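Local coordinates for protein Maltose/maltodextrin transport permease homologue (Bdellovibrio bacteriovorus HD100, PDB 6FFL) that binds maltotriose in its MalE solute-binding domain, the portion crystallised here, and probably feeds maltodextrins to the MalF transmembrane part fused to it, at residues A[254-257]-A[258-261]; A[279-282]-A[283-287]; A[300-303]-A[304-307]; A[331-334]-A[335-338]; A[346-349]-A[350-353]. All blocks are in the same frame, centred on the assembly; numbering follows the deposited sequence. Where two conformers were deposited one is given.

Interaction 1 of 5, residues A[254-257]-A[258-261]; sequences PMIS and ETGK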
loop_
_atom_site.group_PDB
_atom_site.type_symbol
_atom_site.label_atom_id
_atom_site.label_comp_id
_atom_site.label_asym_id
_atom_site.label_seq_id
_atom_site.Cartn_x
_atom_site.Cartn_y
_atom_site.Cartn_z
ATOM N N PRO A 254 4.390 2.228 -16.597
ATOM C CA PRO A 254 5.225 2.602 -17.747
ATOM C C PRO A 254 5.882 3.972 -17.594
ATOM O O PRO A 254 5.321 4.906 -17.008
ATOM C CB PRO A 254 4.237 2.585 -18.916
ATOM C CG PRO A 254 3.229 1.567 -18.522
ATOM C CD PRO A 254 3.065 1.733 -17.014
ATOM N N MET A 255 7.084 4.075 -18.152
ATOM C CA MET A 255 7.836 5.325 -18.153
ATOM C C MET A 255 7.044 6.432 -18.844
ATOM O O MET A 255 6.390 6.215 -19.866
ATOM C CB MET A 255 9.175 5.090 -18.859
ATOM C CG MET A 255 9.980 6.325 -19.246
ATOM S SD MET A 255 11.413 5.891 -20.285
ATOM C CE MET A 255 12.415 5.031 -19.083
ATOM N N ILE A 256 7.085 7.630 -18.268
ATOM C CA ILE A 256 6.415 8.758 -18.909
ATOM C C ILE A 256 7.201 9.169 -20.144
ATOM O O ILE A 256 8.371 9.554 -20.050
ATOM C CB ILE A 256 6.263 9.928 -17.932
ATOM C CG1 ILE A 256 5.511 9.443 -16.689
ATOM C CG2 ILE A 256 5.635 11.148 -18.629
ATOM C CD1 ILE A 256 4.104 8.932 -17.016
ATOM N N SER A 257 6.552 9.094 -21.314
ATOM C CA SER A 257 7.263 9.343 -22.568
ATOM C C SER A 257 7.878 10.739 -22.609
ATOM O O SER A 257 9.001 10.913 -23.097
ATOM C CB SER A 257 6.313 9.161 -23.753
ATOM O OG SER A 257 6.093 7.783 -23.994
ATOM N N GLU A 258 7.160 11.744 -22.101
ATOM C CA GLU A 258 7.611 13.130 -22.197
ATOM C C GLU A 258 8.834 13.425 -21.338
ATOM O O GLU A 258 9.567 14.382 -21.626
ATOM C CB GLU A 258 6.472 14.077 -21.789
ATOM C CG GLU A 258 5.386 14.262 -22.848
ATOM C CD GLU A 258 4.392 13.094 -22.951
ATOM O OE1 GLU A 258 4.385 12.189 -22.080
ATOM O OE2 GLU A 258 3.592 13.103 -23.915
ATOM N N THR A 259 9.070 12.641 -20.287
ATOM C CA THR A 259 10.135 12.941 -19.339
ATOM C C THR A 259 11.224 11.883 -19.288
ATOM O O THR A 259 12.307 12.164 -18.765
ATOM C CB THR A 259 9.560 13.114 -17.919
ATOM O OG1 THR A 259 9.238 11.825 -17.378
ATOM C CG2 THR A 259 8.279 13.977 -17.948
ATOM N N GLY A 260 10.986 10.694 -19.837
ATOM C CA GLY A 260 11.965 9.636 -19.737
ATOM C C GLY A 260 12.115 9.041 -18.359
ATOM O O GLY A 260 13.096 8.335 -18.111
ATOM N N LYS A 261 11.172 9.294 -17.454
ATOM C CA LYS A 261 11.286 8.857 -16.070
ATOM C C LYS A 261 10.259 7.783 -15.757
ATOM O O LYS A 261 9.094 7.886 -16.150
ATOM C CB LYS A 261 11.110 10.025 -15.091
ATOM C CG LYS A 261 11.921 11.269 -15.430
ATOM C CD LYS A 261 13.411 11.017 -15.342
ATOM C CE LYS A 261 14.214 12.229 -15.849
ATOM N NZ LYS A 261 14.617 12.159 -17.306
#
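Ile256 and Lys261 join the two ends of a short turn: Ile256 N donates to Lys261 O over 2.9 Å, at an N-H...O angle of 158°. The carbonyl oxygen of Ile256 closes the turn from inside by serving two amides. Gly260 N approaches it almost along the C=O axis at 2.9 Å, whereas Thr259 N, at 3.2 Å, stands well above the carbonyl plane. Gly260 has a positive phi of 71°, which suits a residue without a side chain and lets the chain reverse.

The tight part lies on the Ile256 side. CB of this buried, branched residue rests 3.6 Å from Thr259 OG1, and its CG2 also meets Thr259 CG2. Thr259 holds OG1 between its backbone N and carbonyl carbon (chi1 76°), where it accepts from Lys261 N two residues on, an ST turn, and is also hydrogen-bonded to Ala173 O. Threonine fits by offering a methyl to Ile256 and a hydroxyl to the backbone.

Across the turn from the Ile256 side chain, Met255 bends at its sulfur, laying CE 3.5 Å from Gly260 O, and also reaches a bound platinum(II) ion, a soft metal matched to thioether sulfur. The rim is looser and more polar: exposed Glu258 only brushes Ile256 CG2 with OE1, and Lys261 curls back so that NZ bonds Thr259 O at 2.7 Å.

The turn lies between strands 248-251 and 266-274. Ile256 packs on helix 170-173, while Ser257 is hydrogen-bonded to Ser132 and Gln133, the first residues of helix 132-142.

Interaction 2 of 5, residues A[279-282]-A[283-287]; sequences KSEA and HYEAA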
loop_
_atom_site.group_PDB
_atom_site.type_symbol
_atom_site.label_atom_id
_atom_site.label_comp_id
_atom_site.label_asym_id
_atom_site.label_seq_id
_atom_site.Cartn_x
_atom_site.Cartn_y
_atom_site.Cartn_z
ATOM N N LYS A 279 -4.090 -3.937 29.270
ATOM C CA LYS A 279 -4.981 -4.130 30.411
ATOM C C LYS A 279 -4.266 -4.746 31.603
ATOM O O LYS A 279 -4.641 -4.484 32.752
ATOM C CB LYS A 279 -6.165 -5.016 30.023
ATOM C CG LYS A 279 -7.119 -4.414 29.012
ATOM C CD LYS A 279 -8.223 -5.412 28.688
ATOM C CE LYS A 279 -8.864 -5.131 27.345
ATOM N NZ LYS A 279 -10.179 -5.818 27.233
ATOM N N SER A 280 -3.259 -5.582 31.364
ATOM C CA SER A 280 -2.593 -6.276 32.457
ATOM C C SER A 280 -1.284 -6.846 31.943
ATOM O O SER A 280 -1.022 -6.866 30.739
ATOM C CB SER A 280 -3.464 -7.394 33.033
ATOM O OG SER A 280 -3.392 -8.546 32.213
ATOM N N GLU A 281 -0.472 -7.338 32.879
ATOM C CA GLU A 281 0.791 -7.960 32.498
ATOM C C GLU A 281 0.558 -9.189 31.629
ATOM O O GLU A 281 1.317 -9.441 30.688
ATOM C CB GLU A 281 1.596 -8.317 33.751
ATOM C CG GLU A 281 2.997 -8.869 33.476
ATOM C CD GLU A 281 3.923 -7.876 32.773
ATOM O OE1 GLU A 281 3.662 -6.651 32.815
ATOM O OE2 GLU A 281 4.925 -8.329 32.174
ATOM N N ALA A 282 -0.501 -9.952 31.909
ATOM C CA ALA A 282 -0.774 -11.149 31.116
ATOM C C ALA A 282 -1.171 -10.792 29.688
ATOM O O ALA A 282 -0.818 -11.512 28.744
ATOM C CB ALA A 282 -1.864 -11.990 31.784
ATOM N N HIS A 283 -1.908 -9.692 29.504
ATOM C CA HIS A 283 -2.242 -9.258 28.149
ATOM C C HIS A 283 -0.991 -8.843 27.387
ATOM O O HIS A 283 -0.830 -9.180 26.204
ATOM C CB HIS A 283 -3.249 -8.106 28.190
ATOM C CG HIS A 283 -4.635 -8.524 28.574
ATOM N ND1 HIS A 283 -5.010 -8.752 29.882
ATOM C CD2 HIS A 283 -5.740 -8.747 27.823
ATOM C CE1 HIS A 283 -6.282 -9.106 29.919
ATOM N NE2 HIS A 283 -6.750 -9.107 28.683
ATOM N N TYR A 284 -0.084 -8.127 28.058
ATOM C CA TYR A 284 1.153 -7.677 27.429
ATOM C C TYR A 284 2.027 -8.855 27.012
ATOM O O TYR A 284 2.518 -8.907 25.880
ATOM C CB TYR A 284 1.919 -6.761 28.386
ATOM C CG TYR A 284 3.297 -6.403 27.888
ATOM C CD1 TYR A 284 3.463 -5.467 26.870
ATOM C CD2 TYR A 284 4.432 -7.013 28.412
ATOM C CE1 TYR A 284 4.718 -5.133 26.399
ATOM C CE2 TYR A 284 5.703 -6.685 27.939
ATOM C CZ TYR A 284 5.835 -5.746 26.935
ATOM O OH TYR A 284 7.080 -5.405 26.455
ATOM N N GLU A 285 2.246 -9.804 27.929
ATOM C CA GLU A 285 3.068 -10.967 27.609
ATOM C C GLU A 285 2.463 -11.771 26.464
ATOM O O GLU A 285 3.187 -12.271 25.596
ATOM C CB GLU A 285 3.238 -11.847 28.852
ATOM C CG GLU A 285 3.875 -11.134 30.040
ATOM C CD GLU A 285 4.025 -12.032 31.255
ATOM O OE1 GLU A 285 5.054 -12.727 31.354
ATOM O OE2 GLU A 285 3.113 -12.045 32.108
ATOM N N ALA A 286 1.134 -11.901 26.444
ATOM C CA ALA A 286 0.482 -12.622 25.356
ATOM C C ALA A 286 0.631 -11.875 24.038
ATOM O O ALA A 286 0.838 -12.494 22.987
ATOM C CB ALA A 286 -0.995 -12.849 25.680
ATOM N N ALA A 287 0.539 -10.541 24.073
ATOM C CA ALA A 287 0.685 -9.758 22.850
ATOM C C ALA A 287 2.093 -9.883 22.285
ATOM O O ALA A 287 2.281 -9.952 21.063
ATOM C CB ALA A 287 0.338 -8.292 23.127
#
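Tyr284 N reaches back to Ser280 O at 3.1 Å, opening the first turn of helix 281-294. The i to i+4 pattern continues as Glu285 N donates to Glu281 O at 2.9 Å, an almost straight bond of 172°, and Ala286 N to Ala282 O. Ser280 is the N-cap, its extended backbone marking the break before the helix.

The serine hydroxyl does the capping. With OG held between its own backbone N and carbonyl carbon (chi1 80°), it accepts a weak bond from Ala282 N and makes a much shorter one, 2.8 Å, with His283 ND1. OG meets the imidazole at its edge, in the ring plane, while Lys279 CB sits over one face, 4.0 Å from the ring centroid and 12° off the normal, a CH-pi contact. These two contacts restrain the ring. Ala286, small enough to be buried, packs on Ile5 of strand 4-9, which His283 also touches.

Serine suits a helix start because a short hydroxyl can reach amides that lack carbonyl partners. The positive end of the helix dipole and Lys279 NZ, 5.0 Å from His283 NE2, would both tend to disfavour a protonated imidazole. Glu281 OE2 and Glu285 OE2 lie 4.1 Å apart on side chains crossing at about a right angle and probably repel each other, which the helix start may ease in part.

Interaction 3 of 5, residues A[300-303]-A[304-307]; sequences QLLF and AEKV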
loop_
_atom_site.group_PDB
_atom_site.type_symbol
_atom_site.label_atom_id
_atom_site.label_comp_id
_atom_site.label_asym_id
_atom_site.label_seq_id
_atom_site.Cartn_x
_atom_site.Cartn_y
_atom_site.Cartn_z
ATOM N N GLN A 300 5.835 -16.063 8.009
ATOM C CA GLN A 300 6.210 -15.301 6.816
ATOM C C GLN A 300 6.184 -16.176 5.568
ATOM O O GLN A 300 5.752 -15.733 4.497
ATOM C CB GLN A 300 7.598 -14.694 6.993
ATOM C CG GLN A 300 7.693 -13.661 8.111
ATOM C CD GLN A 300 8.871 -12.727 7.922
ATOM O OE1 GLN A 300 9.440 -12.652 6.835
ATOM N NE2 GLN A 300 9.239 -12.000 8.984
ATOM N N LEU A 301 6.649 -17.416 5.685
ATOM C CA LEU A 301 6.659 -18.302 4.530
ATOM C C LEU A 301 5.275 -18.844 4.200
ATOM O O LEU A 301 5.037 -19.247 3.057
ATOM C CB LEU A 301 7.644 -19.450 4.760
ATOM C CG LEU A 301 9.125 -19.045 4.753
ATOM C CD1 LEU A 301 10.028 -20.240 5.104
ATOM C CD2 LEU A 301 9.516 -18.421 3.415
ATOM N N LEU A 302 4.366 -18.887 5.173
ATOM C CA LEU A 302 2.977 -19.206 4.861
ATOM C C LEU A 302 2.377 -18.144 3.948
ATOM O O LEU A 302 1.734 -18.466 2.938
ATOM C CB LEU A 302 2.164 -19.329 6.150
ATOM C CG LEU A 302 0.699 -19.730 6.001
ATOM C CD1 LEU A 302 0.569 -21.112 5.376
ATOM C CD2 LEU A 302 0.028 -19.683 7.373
ATOM N N PHE A 303 2.585 -16.865 4.287
ATOM C CA PHE A 303 2.155 -15.776 3.409
ATOM C C PHE A 303 2.879 -15.847 2.074
ATOM O O PHE A 303 2.266 -15.702 1.011
ATOM C CB PHE A 303 2.405 -14.414 4.064
ATOM C CG PHE A 303 1.371 -14.029 5.078
ATOM C CD1 PHE A 303 0.163 -13.482 4.674
ATOM C CD2 PHE A 303 1.608 -14.199 6.434
ATOM C CE1 PHE A 303 -0.788 -13.117 5.594
ATOM C CE2 PHE A 303 0.656 -13.843 7.361
ATOM C CZ PHE A 303 -0.555 -13.302 6.936
ATOM N N ALA A 304 4.196 -16.060 2.110
ATOM C CA ALA A 304 4.946 -16.151 0.858
ATOM C C ALA A 304 4.385 -17.251 -0.037
ATOM O O ALA A 304 4.267 -17.072 -1.254
ATOM C CB ALA A 304 6.433 -16.382 1.151
ATOM N N GLU A 305 3.985 -18.377 0.556
ATOM C CA GLU A 305 3.495 -19.498 -0.237
ATOM C C GLU A 305 2.088 -19.250 -0.770
ATOM O O GLU A 305 1.792 -19.590 -1.922
ATOM C CB GLU A 305 3.531 -20.773 0.602
ATOM C CG GLU A 305 2.942 -22.003 -0.068
ATOM C CD GLU A 305 3.018 -23.221 0.837
ATOM O OE1 GLU A 305 2.289 -23.258 1.853
ATOM O OE2 GLU A 305 3.825 -24.129 0.547
ATOM N N LYS A 306 1.213 -18.662 0.038
ATOM C CA LYS A 306 -0.195 -18.588 -0.325
ATOM C C LYS A 306 -0.580 -17.298 -1.039
ATOM O O LYS A 306 -1.501 -17.321 -1.863
ATOM C CB LYS A 306 -1.058 -18.795 0.921
ATOM C CG LYS A 306 -0.780 -20.146 1.584
ATOM C CD LYS A 306 -2.022 -20.765 2.187
ATOM C CE LYS A 306 -1.744 -22.196 2.640
ATOM N NZ LYS A 306 -2.972 -22.861 3.151
ATOM N N VAL A 307 0.090 -16.171 -0.772
ATOM C CA VAL A 307 -0.232 -14.920 -1.451
ATOM C C VAL A 307 0.973 -14.286 -2.128
ATOM O O VAL A 307 0.851 -13.199 -2.695
ATOM C CB VAL A 307 -0.928 -13.909 -0.509
ATOM C CG1 VAL A 307 -2.208 -14.540 0.058
ATOM C CG2 VAL A 307 0.010 -13.409 0.619
#
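Glu305 N donates to Leu301 O over 2.8 Å, the shortest polar bond here, although the amide stands above the carbonyl plane. Three further bonds of the same i to i+4 kind run beside it: Ala304 N to Gln300 O, Lys306 N to Leu302 O, and Val307 N to Phe303 O, the last at 2.9 Å and 163°.

Side chains one turn apart use this spacing. Leu302 CG lies anti to the backbone N (chi1 -177°), which directs the branch along the helix until CD1 comes 3.7 Å from Lys306 CE. The two chains cross at a slant, the leucine methyl packing on the methylenes of the lysine. Lysine suits this exposed place, its apolar stem packing on Leu302 while its charged tip, NZ, carries on to a salt bridge with Glu21.

All of this belongs to helix 297-307 of the solute-binding domain, which lies against helix 13-29. Leu302 and Phe303 both touch Val18 there, and Val307 touches His15.

Phe303 and Val307 lie side by side and point the same way. Val307 CG2 comes to the edge of the aromatic ring, 4.1 Å from Phe303 CD1, and also sits 3.2 Å from Phe303 O; a flat ring and a compact branched residue share the buried side. Ala304 has only a methyl, enough to meet Leu301 CD2 at 4.3 Å and small enough to let strand 310-311, through Pro311, and helix 320-323, through Ile321, come in close. At the other end of the turn Gln300 is buried, and its amide is satisfied by Thr295 O and Asn313 N.

Interaction 4 of 5, residues A[331-334]-A[335-338]; sequences SADI and MEVG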
loop_
_atom_site.group_PDB
_atom_site.type_symbol
_atom_site.label_atom_id
_atom_site.label_comp_id
_atom_site.label_asym_id
_atom_site.label_seq_id
_atom_site.Cartn_x
_atom_site.Cartn_y
_atom_site.Cartn_z
ATOM N N SER A 331 9.207 -8.296 -9.690
ATOM C CA SER A 331 8.846 -7.430 -8.577
ATOM C C SER A 331 10.068 -6.687 -8.040
ATOM O O SER A 331 9.978 -5.507 -7.676
ATOM C CB SER A 331 8.186 -8.256 -7.476
ATOM O OG SER A 331 7.805 -7.425 -6.401
ATOM N N ALA A 332 11.224 -7.363 -7.984
ATOM C CA ALA A 332 12.438 -6.680 -7.545
ATOM C C ALA A 332 12.840 -5.597 -8.542
ATOM O O ALA A 332 13.290 -4.512 -8.143
ATOM C CB ALA A 332 13.569 -7.688 -7.332
ATOM N N ASP A 333 12.658 -5.858 -9.837
ATOM C CA ASP A 333 12.945 -4.845 -10.847
ATOM C C ASP A 333 11.975 -3.671 -10.762
ATOM O O ASP A 333 12.344 -2.540 -11.101
ATOM C CB ASP A 333 12.905 -5.479 -12.238
ATOM C CG ASP A 333 13.057 -4.464 -13.343
ATOM O OD1 ASP A 333 14.203 -4.046 -13.611
ATOM O OD2 ASP A 333 12.031 -4.077 -13.938
ATOM N N ILE A 334 10.742 -3.915 -10.307
ATOM C CA ILE A 334 9.788 -2.831 -10.104
ATOM C C ILE A 334 10.194 -1.987 -8.904
ATOM O O ILE A 334 10.186 -0.751 -8.964
ATOM C CB ILE A 334 8.367 -3.405 -9.938
ATOM C CG1 ILE A 334 7.879 -4.008 -11.256
ATOM C CG2 ILE A 334 7.386 -2.333 -9.415
ATOM C CD1 ILE A 334 6.717 -4.973 -11.093
ATOM N N MET A 335 10.571 -2.640 -7.802
ATOM C CA MET A 335 10.986 -1.925 -6.603
ATOM C C MET A 335 12.291 -1.164 -6.798
ATOM O O MET A 335 12.558 -0.209 -6.055
ATOM C CB MET A 335 11.110 -2.911 -5.438
ATOM C CG MET A 335 9.758 -3.418 -4.908
ATOM S SD MET A 335 9.921 -4.449 -3.431
ATOM C CE MET A 335 10.564 -5.973 -4.141
ATOM N N GLU A 336 13.097 -1.559 -7.784
ATOM C CA GLU A 336 14.394 -0.937 -8.019
ATOM C C GLU A 336 14.262 0.545 -8.355
ATOM O O GLU A 336 15.152 1.340 -8.033
ATOM C CB GLU A 336 15.096 -1.700 -9.146
ATOM C CG GLU A 336 16.252 -1.017 -9.831
ATOM C CD GLU A 336 16.733 -1.823 -11.031
ATOM O OE1 GLU A 336 16.931 -3.051 -10.878
ATOM O OE2 GLU A 336 16.898 -1.235 -12.125
ATOM N N VAL A 337 13.172 0.945 -9.002
ATOM C CA VAL A 337 12.967 2.358 -9.294
ATOM C C VAL A 337 11.994 3.003 -8.315
ATOM O O VAL A 337 11.518 4.112 -8.563
ATOM C CB VAL A 337 12.515 2.583 -10.749
ATOM C CG1 VAL A 337 13.623 2.161 -11.719
ATOM C CG2 VAL A 337 11.229 1.833 -11.050
ATOM N N GLY A 338 11.695 2.338 -7.202
ATOM C CA GLY A 338 10.830 2.903 -6.190
ATOM C C GLY A 338 11.602 3.791 -5.228
ATOM O O GLY A 338 12.820 3.953 -5.318
#
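Met335 N donates to Ser331 O at 2.9 Å, the last strong i to i+4 bond of residues 331-338. After it the pattern frays: Glu336 N to Ala332 O is weak, bent to 127°, and Val337 N turns instead to Ile334 O, three residues back, in a weak, long bond. The chain then folds into a type I beta turn from Met335 to Gly338, closed by Gly338 N on Met335 O at 2.9 Å.

On the polar side, Asp333 and Glu336 send their carboxylates to the same place, with planes 78° apart and Asp333 OD1 4.0 Å from Glu336 OE1 in the aspartate conformer considered. Two such acids would repel one another, but Arg252 NH2 makes a salt bridge with each, which probably offsets the repulsion and draws them together, although the part of Asp333, modelled in two conformers, is less certain than that of Glu336.

Packing is carried by Met335. Its chain runs out from CG and turns back at the thioether (chi3 -74°), laying CE 3.6 Å from Ser331 O and 3.9 Å from Ser331 OG. A long flexible methionine can drape over the last helical turn in this way, past a small serine. Val337 adds CG2, 3.5 Å from Ile334 O.

Just before strand 116-121, His115 supports Ile334 and Met335, and its NE2 is hydrogen-bonded with the hydroxyl of Ser331. Beyond the turn, Val337 O accepts from Ser264 OG, and the chain enters strand 339-340, which pairs parallel with strand 266-274.

Interaction 5 of 5, residues A[346-349]-A[350-353]; sequences EVRA and VWDS. With GLC (alpha-D-glucopyranose), chain B.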
loop_
_atom_site.group_PDB
_atom_site.type_symbol
_atom_site.label_atom_id
_atom_site.label_comp_id
_atom_site.label_asym_id
_atom_site.label_seq_id
_atom_site.Cartn_x
_atom_site.Cartn_y
_atom_site.Cartn_z
ATOM N N GLU A 346 4.297 14.249 9.260
ATOM C CA GLU A 346 4.004 15.229 8.227
ATOM C C GLU A 346 3.408 14.573 6.986
ATOM O O GLU A 346 2.633 15.213 6.265
ATOM C CB GLU A 346 5.276 15.995 7.864
ATOM C CG GLU A 346 5.723 17.025 8.917
ATOM C CD GLU A 346 6.525 16.450 10.085
ATOM O OE1 GLU A 346 6.718 15.223 10.177
ATOM O OE2 GLU A 346 6.978 17.252 10.931
ATOM N N VAL A 347 3.751 13.309 6.725
ATOM C CA VAL A 347 3.252 12.622 5.531
ATOM C C VAL A 347 1.741 12.472 5.592
ATOM O O VAL A 347 1.057 12.498 4.559
ATOM C CB VAL A 347 3.947 11.251 5.379
ATOM C CG1 VAL A 347 3.358 10.467 4.216
ATOM C CG2 VAL A 347 5.427 11.443 5.181
ATOM N N ARG A 348 1.197 12.328 6.798
ATOM C CA ARG A 348 -0.247 12.231 6.974
ATOM C C ARG A 348 -0.947 13.479 6.450
ATOM O O ARG A 348 -1.974 13.388 5.764
ATOM C CB ARG A 348 -0.555 12.011 8.459
ATOM C CG ARG A 348 -2.013 12.062 8.813
ATOM C CD ARG A 348 -2.677 10.741 8.502
ATOM N NE ARG A 348 -3.393 10.756 7.226
ATOM C CZ ARG A 348 -3.244 9.829 6.281
ATOM N NH1 ARG A 348 -2.393 8.830 6.453
ATOM N NH2 ARG A 348 -3.970 9.897 5.174
ATOM N N ALA A 349 -0.404 14.660 6.769
ATOM C CA ALA A 349 -0.960 15.901 6.249
ATOM C C ALA A 349 -0.882 15.948 4.729
ATOM O O ALA A 349 -1.799 16.453 4.067
ATOM C CB ALA A 349 -0.220 17.098 6.851
ATOM N N VAL A 350 0.212 15.436 4.160
ATOM C CA VAL A 350 0.358 15.422 2.706
ATOM C C VAL A 350 -0.715 14.544 2.075
ATOM O O VAL A 350 -1.385 14.954 1.119
ATOM C CB VAL A 350 1.769 14.965 2.298
ATOM C CG1 VAL A 350 1.820 14.732 0.787
ATOM C CG2 VAL A 350 2.810 16.015 2.693
ATOM N N TRP A 351 -0.893 13.322 2.592
ATOM C CA TRP A 351 -1.918 12.442 2.029
ATOM C C TRP A 351 -3.300 13.076 2.120
ATOM O O TRP A 351 -4.091 13.019 1.169
ATOM C CB TRP A 351 -1.946 11.101 2.763
ATOM C CG TRP A 351 -0.784 10.196 2.572
ATOM C CD1 TRP A 351 -0.123 9.522 3.560
ATOM C CD2 TRP A 351 -0.165 9.801 1.329
ATOM N NE1 TRP A 351 0.879 8.745 3.012
ATOM C CE2 TRP A 351 0.873 8.900 1.649
ATOM C CE3 TRP A 351 -0.386 10.124 -0.019
ATOM C CZ2 TRP A 351 1.693 8.323 0.679
ATOM C CZ3 TRP A 351 0.437 9.548 -0.983
ATOM C CH2 TRP A 351 1.458 8.657 -0.626
ATOM N N ASP A 352 -3.639 13.624 3.289
ATOM C CA ASP A 352 -4.987 14.156 3.478
ATOM C C ASP A 352 -5.242 15.362 2.586
ATOM O O ASP A 352 -6.336 15.501 2.029
ATOM C CB ASP A 352 -5.211 14.510 4.948
ATOM C CG ASP A 352 -5.289 13.267 5.839
ATOM O OD1 ASP A 352 -5.602 12.181 5.318
ATOM O OD2 ASP A 352 -5.045 13.383 7.056
ATOM N N SER A 353 -4.252 16.250 2.454
ATOM C CA SER A 353 -4.400 17.410 1.580
ATOM C C SER A 353 -4.508 16.994 0.119
ATOM O O SER A 353 -5.348 17.518 -0.624
ATOM C CB SER A 353 -3.222 18.363 1.770
ATOM O OG SER A 353 -3.379 19.524 0.975
HETATM C C1 GLC B . -1.287 4.600 1.723
HETATM C C2 GLC B . -0.828 5.030 3.119
HETATM C C3 GLC B . -1.990 5.710 3.850
HETATM C C4 GLC B . -2.505 6.882 3.032
HETATM C C5 GLC B . -2.900 6.409 1.625
HETATM C C6 GLC B . -3.214 7.607 0.736
HETATM O O2 GLC B . -0.338 3.902 3.871
HETATM O O3 GLC B . -1.548 6.198 5.136
HETATM O O4 GLC B . -3.647 7.448 3.694
HETATM O O5 GLC B . -1.781 5.746 1.025
HETATM O O6 GLC B . -3.841 7.209 -0.502
#
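Arg348 and Asp352, one turn apart on helix 346-362, lie beside Trp351 in the sugar pocket of the maltodextrin-binding domain, where Arg348 and Trp351 touch a glucose unit of the bound maltotriose. Two nitrogens of Arg348 grip the carboxylate side-on: NH2 to Asp352 OD1 at 2.8 Å and NE to Asp352 OD2 at 3.1 Å. Both bonds are straight and lie in the guanidinium plane, yet they meet the carboxylate from above its own plane, the two planes being 48° apart.

Arginine suits this place because it has enough N-H groups for both partners. From the same planar group, NH2 donates to glucose O4 at 2.9 Å and NH1 to glucose O3 at 3.1 Å, with a weaker NH1 bond to O4. The chain bends at chi2 and chi3 to bring the group there from a CB that points away from the following turn.

Trp351 supplies an apolar surface. Glucose C4 and C6 lie over one face of the indole, with Trp351 CD1 3.6 Å from C4. Val347 lies alongside the indole, pointing the same way, its CG1 tightly placed 3.2 Å from Trp351 NE1, which also makes a weak hydrogen bond to Asp67 OD1. Glu163, Asp67, Glu43 and Phe165 N also hydrogen-bond this glucose.

Asp352 is a second-shell residue: its salt bridge fixes the rotation of the guanidinium, and Arg355 and Gln382 hold the carboxylate in turn. The negative charge probably also balances Arg348, whose NH1 lies close to that of Arg46. Directional bonds to hydroxyls combined with a flat aromatic face are the usual chemistry of sugar recognition.

Interactions 1 to 5 follow one another along the chain without interleaving, and none touches another. Interaction 2 and interaction 3 occupy the successive helices 281-294 and 297-307, with centres about 28 Å apart, while the centres of interactions 1 and 2 are about 52 Å apart, on opposite sides of the chain's centre. Interactions 4 and 5 lie nearest the chain's centre, each about 15 Å from it, and their own centres are about 25 Å apart. Interactions 1 and 4 come before strands 266-274 and 339-340, which pair in one mixed sheet. Only interaction 5 touches the sugar directly; the other four are local structure in the body of the binding domain, at turns, helix ends and helix faces.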